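Chitin deacetylase 1 (Bombyx mori, PDB 5ZNT) removes acetyl groups from the N-acetylglucosamine units of chitin, using a zinc ion, to give chitosan and acetate. Local coordinates at residues N214-P222 with Q245-R256. Residues are numbered along the deposited sequence; the frame is centred on the assembly and turned at random.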
loop_
_atom_site.group_PDB
_atom_site.type_symbol
_atom_site.label_atom_id
_atom_site.label_comp_id
_atom_site.label_asym_id
_atom_site.label_seq_id
_atom_site.Cartn_x
_atom_site.Cartn_y
_atom_site.Cartn_z
ATOM N N ASN A 214 5.069 9.745 -1.149
ATOM C CA ASN A 214 6.087 10.775 -0.968
ATOM C C ASN A 214 7.468 10.154 -1.019
ATOM O O ASN A 214 7.747 9.189 -0.305
ATOM C CB ASN A 214 5.910 11.484 0.375
ATOM C CG ASN A 214 4.697 12.363 0.414
ATOM O OD1 ASN A 214 4.680 13.436 -0.189
ATOM N ND2 ASN A 214 3.665 11.926 1.138
ATOM N N GLU A 215 8.354 10.723 -1.835
ATOM C CA GLU A 215 9.740 10.286 -1.792
ATOM C C GLU A 215 10.334 10.579 -0.423
ATOM O O GLU A 215 9.976 11.555 0.235
ATOM C CB GLU A 215 10.566 10.995 -2.862
ATOM C CG GLU A 215 10.268 10.539 -4.278
ATOM C CD GLU A 215 11.232 11.175 -5.269
ATOM O OE1 GLU A 215 11.666 12.326 -5.021
ATOM O OE2 GLU A 215 11.555 10.526 -6.275
ATOM N N LEU A 216 11.235 9.716 0.012
ATOM C CA LEU A 216 11.953 9.934 1.250
ATOM C C LEU A 216 13.306 10.574 0.935
ATOM O O LEU A 216 13.841 10.420 -0.165
ATOM C CB LEU A 216 12.138 8.619 2.015
ATOM C CG LEU A 216 11.001 8.146 2.958
ATOM C CD1 LEU A 216 9.629 8.335 2.403
ATOM C CD2 LEU A 216 11.204 6.674 3.324
ATOM N N ASP A 217 13.834 11.315 1.911
ATOM C CA ASP A 217 15.111 12.022 1.798
ATOM C C ASP A 217 16.222 11.053 2.181
ATOM O O ASP A 217 16.300 10.598 3.326
ATOM C CB ASP A 217 15.091 13.265 2.694
ATOM C CG ASP A 217 16.377 14.101 2.621
ATOM O OD1 ASP A 217 17.347 13.734 1.925
ATOM O OD2 ASP A 217 16.402 15.153 3.286
ATOM N N ARG A 218 17.062 10.699 1.219
ATOM C CA ARG A 218 18.091 9.702 1.475
ATOM C C ARG A 218 19.425 10.319 1.888
ATOM O O ARG A 218 20.410 9.587 2.032
ATOM C CB ARG A 218 18.298 8.858 0.227
ATOM C CG ARG A 218 18.849 9.735 -0.856
ATOM C CD ARG A 218 19.542 8.968 -1.897
ATOM N NE ARG A 218 18.593 8.518 -2.894
ATOM C CZ ARG A 218 18.956 8.007 -4.058
ATOM N NH1 ARG A 218 20.256 7.907 -4.346
ATOM N NH2 ARG A 218 18.028 7.603 -4.924
ATOM N N ARG A 219 19.493 11.642 2.049
ATOM C CA ARG A 219 20.767 12.290 2.343
ATOM C C ARG A 219 21.299 11.810 3.685
ATOM O O ARG A 219 20.603 11.896 4.703
ATOM C CB ARG A 219 20.602 13.809 2.340
ATOM C CG ARG A 219 20.570 14.422 0.946
ATOM C CD ARG A 219 20.305 15.914 1.044
ATOM N NE ARG A 219 19.152 16.190 1.896
ATOM C CZ ARG A 219 18.876 17.377 2.430
ATOM N NH1 ARG A 219 19.677 18.413 2.206
ATOM N NH2 ARG A 219 17.804 17.523 3.199
ATOM N N GLU A 220 22.532 11.292 3.678
ATOM C CA GLU A 220 23.148 10.806 4.910
ATOM C C GLU A 220 23.400 11.946 5.889
ATOM O O GLU A 220 23.367 11.744 7.108
ATOM C CB GLU A 220 24.451 10.077 4.578
ATOM C CG GLU A 220 24.944 9.127 5.656
ATOM C CD GLU A 220 26.038 8.197 5.149
ATOM O OE1 GLU A 220 26.642 7.462 5.969
ATOM O OE2 GLU A 220 26.287 8.198 3.920
ATOM N N ASP A 221 23.614 13.153 5.377
ATOM C CA ASP A 221 23.807 14.346 6.194
ATOM C C ASP A 221 22.868 15.425 5.677
ATOM O O ASP A 221 23.263 16.277 4.869
ATOM C CB ASP A 221 25.262 14.807 6.155
ATOM C CG ASP A 221 25.577 15.810 7.239
ATOM O OD1 ASP A 221 24.896 15.774 8.291
ATOM O OD2 ASP A 221 26.492 16.639 7.033
ATOM N N PRO A 222 21.607 15.422 6.130
ATOM C CA PRO A 222 20.617 16.376 5.599
ATOM C C PRO A 222 20.924 17.831 5.931
ATOM O O PRO A 222 20.203 18.739 5.499
ATOM C CB PRO A 222 19.307 15.926 6.265
ATOM C CG PRO A 222 19.557 14.508 6.727
ATOM C CD PRO A 222 21.010 14.453 7.069
ATOM N N GLN A 245 22.879 3.484 9.072
ATOM C CA GLN A 245 22.387 4.441 8.084
ATOM C C GLN A 245 20.873 4.350 7.945
ATOM O O GLN A 245 20.188 5.376 7.871
ATOM C CB GLN A 245 23.054 4.207 6.727
ATOM C CG GLN A 245 24.539 4.532 6.678
ATOM C CD GLN A 245 25.215 4.044 5.392
ATOM O OE1 GLN A 245 24.652 3.241 4.645
ATOM N NE2 GLN A 245 26.439 4.523 5.145
ATOM N N PHE A 246 20.345 3.121 7.892
ATOM C CA PHE A 246 18.904 2.906 7.783
ATOM C C PHE A 246 18.174 3.468 8.997
ATOM O O PHE A 246 17.139 4.132 8.856
ATOM C CB PHE A 246 18.621 1.408 7.634
ATOM C CG PHE A 246 17.174 1.076 7.311
ATOM C CD1 PHE A 246 16.380 1.963 6.595
ATOM C CD2 PHE A 246 16.621 -0.121 7.718
ATOM C CE1 PHE A 246 15.062 1.656 6.296
ATOM C CE2 PHE A 246 15.281 -0.432 7.424
ATOM C CZ PHE A 246 14.516 0.465 6.719
ATOM N N TYR A 247 18.713 3.224 10.196
ATOM C CA TYR A 247 18.115 3.771 11.411
ATOM C C TYR A 247 18.047 5.299 11.349
ATOM O O TYR A 247 16.982 5.893 11.554
ATOM C CB TYR A 247 18.892 3.271 12.636
ATOM C CG TYR A 247 18.454 3.946 13.922
ATOM C CD1 TYR A 247 17.292 3.548 14.588
ATOM C CD2 TYR A 247 19.183 5.012 14.448
ATOM C CE1 TYR A 247 16.883 4.192 15.757
ATOM C CE2 TYR A 247 18.782 5.662 15.612
ATOM C CZ TYR A 247 17.642 5.249 16.256
ATOM O OH TYR A 247 17.267 5.916 17.389
ATOM N N ASN A 248 19.155 5.957 10.999
ATOM C CA ASN A 248 19.129 7.419 10.911
ATOM C C ASN A 248 18.208 7.892 9.792
ATOM O O ASN A 248 17.517 8.905 9.930
ATOM C CB ASN A 248 20.551 7.957 10.713
ATOM C CG ASN A 248 21.466 7.617 11.888
ATOM O OD1 ASN A 248 21.026 7.585 13.032
ATOM N ND2 ASN A 248 22.724 7.345 11.604
ATOM N N PHE A 249 18.173 7.153 8.683
ATOM C CA PHE A 249 17.262 7.471 7.587
ATOM C C PHE A 249 15.804 7.433 8.051
ATOM O O PHE A 249 15.011 8.334 7.736
ATOM C CB PHE A 249 17.542 6.481 6.453
ATOM C CG PHE A 249 16.525 6.465 5.358
ATOM C CD1 PHE A 249 16.652 7.303 4.265
ATOM C CD2 PHE A 249 15.471 5.567 5.395
ATOM C CE1 PHE A 249 15.744 7.259 3.233
ATOM C CE2 PHE A 249 14.542 5.518 4.358
ATOM C CZ PHE A 249 14.685 6.364 3.282
ATOM N N LEU A 250 15.437 6.422 8.840
ATOM C CA LEU A 250 14.073 6.363 9.360
ATOM C C LEU A 250 13.781 7.523 10.306
ATOM O O LEU A 250 12.705 8.121 10.237
ATOM C CB LEU A 250 13.841 5.035 10.070
ATOM C CG LEU A 250 13.827 3.803 9.174
ATOM C CD1 LEU A 250 14.066 2.583 10.043
ATOM C CD2 LEU A 250 12.504 3.685 8.397
ATOM N N ASN A 251 14.719 7.854 11.201
ATOM C CA ASN A 251 14.500 8.988 12.100
ATOM C C ASN A 251 14.374 10.295 11.340
ATOM O O ASN A 251 13.489 11.103 11.640
ATOM C CB ASN A 251 15.630 9.095 13.104
ATOM C CG ASN A 251 15.413 8.213 14.287
ATOM O OD1 ASN A 251 14.282 7.799 14.573
ATOM N ND2 ASN A 251 16.488 7.900 14.984
ATOM N N HIS A 252 15.261 10.527 10.359
ATOM C CA HIS A 252 15.239 11.794 9.625
ATOM C C HIS A 252 13.923 11.974 8.886
ATOM O O HIS A 252 13.328 13.057 8.913
ATOM C CB HIS A 252 16.417 11.868 8.645
ATOM C CG HIS A 252 16.341 13.025 7.694
ATOM N ND1 HIS A 252 16.177 14.330 8.115
ATOM C CD2 HIS A 252 16.388 13.072 6.341
ATOM C CE1 HIS A 252 16.126 15.128 7.060
ATOM N NE2 HIS A 252 16.242 14.387 5.970
ATOM N N ASN A 253 13.435 10.920 8.223
ATOM C CA ASN A 253 12.202 11.093 7.469
ATOM C C ASN A 253 10.975 11.079 8.375
ATOM O O ASN A 253 9.990 11.771 8.093
ATOM C CB ASN A 253 12.130 10.040 6.361
ATOM C CG ASN A 253 13.053 10.380 5.202
ATOM O OD1 ASN A 253 12.789 11.314 4.452
ATOM N ND2 ASN A 253 14.142 9.644 5.069
ATOM N N PHE A 254 11.015 10.330 9.471
ATOM C CA PHE A 254 9.972 10.493 10.476
ATOM C C PHE A 254 9.879 11.957 10.917
ATOM O O PHE A 254 8.793 12.546 10.929
ATOM C CB PHE A 254 10.245 9.575 11.672
ATOM C CG PHE A 254 9.260 9.762 12.805
ATOM C CD1 PHE A 254 8.087 9.025 12.850
ATOM C CD2 PHE A 254 9.505 10.691 13.817
ATOM C CE1 PHE A 254 7.168 9.210 13.870
ATOM C CE2 PHE A 254 8.593 10.874 14.854
ATOM C CZ PHE A 254 7.433 10.139 14.884
ATOM N N ASP A 255 11.019 12.565 11.267
ATOM C CA ASP A 255 11.004 13.945 11.756
ATOM C C ASP A 255 10.487 14.906 10.696
ATOM O O ASP A 255 9.748 15.847 11.016
ATOM C CB ASP A 255 12.400 14.374 12.218
ATOM C CG ASP A 255 12.849 13.654 13.471
ATOM O OD1 ASP A 255 11.995 13.150 14.234
ATOM O OD2 ASP A 255 14.078 13.578 13.686
ATOM N N ARG A 256 10.861 14.687 9.426
ATOM C CA ARG A 256 10.355 15.528 8.345
ATOM C C ARG A 256 8.832 15.578 8.362
ATOM O O ARG A 256 8.230 16.644 8.188
ATOM C CB ARG A 256 10.858 15.012 6.984
ATOM C CG ARG A 256 12.333 15.330 6.645
ATOM C CD ARG A 256 12.666 14.984 5.177
ATOM N NE ARG A 256 11.602 15.434 4.283
ATOM C CZ ARG A 256 10.759 14.625 3.645
ATOM N NH1 ARG A 256 10.860 13.300 3.783
ATOM N NH2 ARG A 256 9.802 15.148 2.883
HETATM O O HOH W 1 8.854 11.661 2.908
HETATM O O HOH W 2 8.791 14.173 0.613
HETATM O O HOH W 3 23.189 8.571 8.455
#
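His252 points the NE2 edge of its imidazole at Asp217, and NE2 donates an almost straight hydrogen bond (171°) to OD2 at 2.8 Å. The donor comes from well above the carboxylate plane, while Arg219 takes the syn sides of both oxygens, gripping Asp217 side-on through NE and NH2. OD1 also accepts from the backbone N of Arg219, closing an Asx turn. The salt bridge probably favours the charged carboxylate. Pro222 turns its CB-CG edge to one face of the imidazole, a CH-pi contact with CG 3.4 Å from the ring centroid.

The next residue, Asn253, clasps the Asp217 backbone through both ends of its amide: OD1 takes the Asp217 N at 2.7 Å, and ND2 gives to the Asp217 O at 2.9 Å. Arg256 NH1 also donates to that OD1, while its NH2 bonds the carbonyl of Ser177. Phe249, its ring swung away from the backbone N (chi1 168°), brings CZ to within 3.5 Å of Leu216 CD2, while Arg218 CA sits at the ring's edge.

In the carbohydrate esterase 4 deacetylase part of the protein, the contact ties the loop following strand 209-214 onto helix 243-258; Leu216 also touches strand 265-270, and Leu250 packs against helix 278-294.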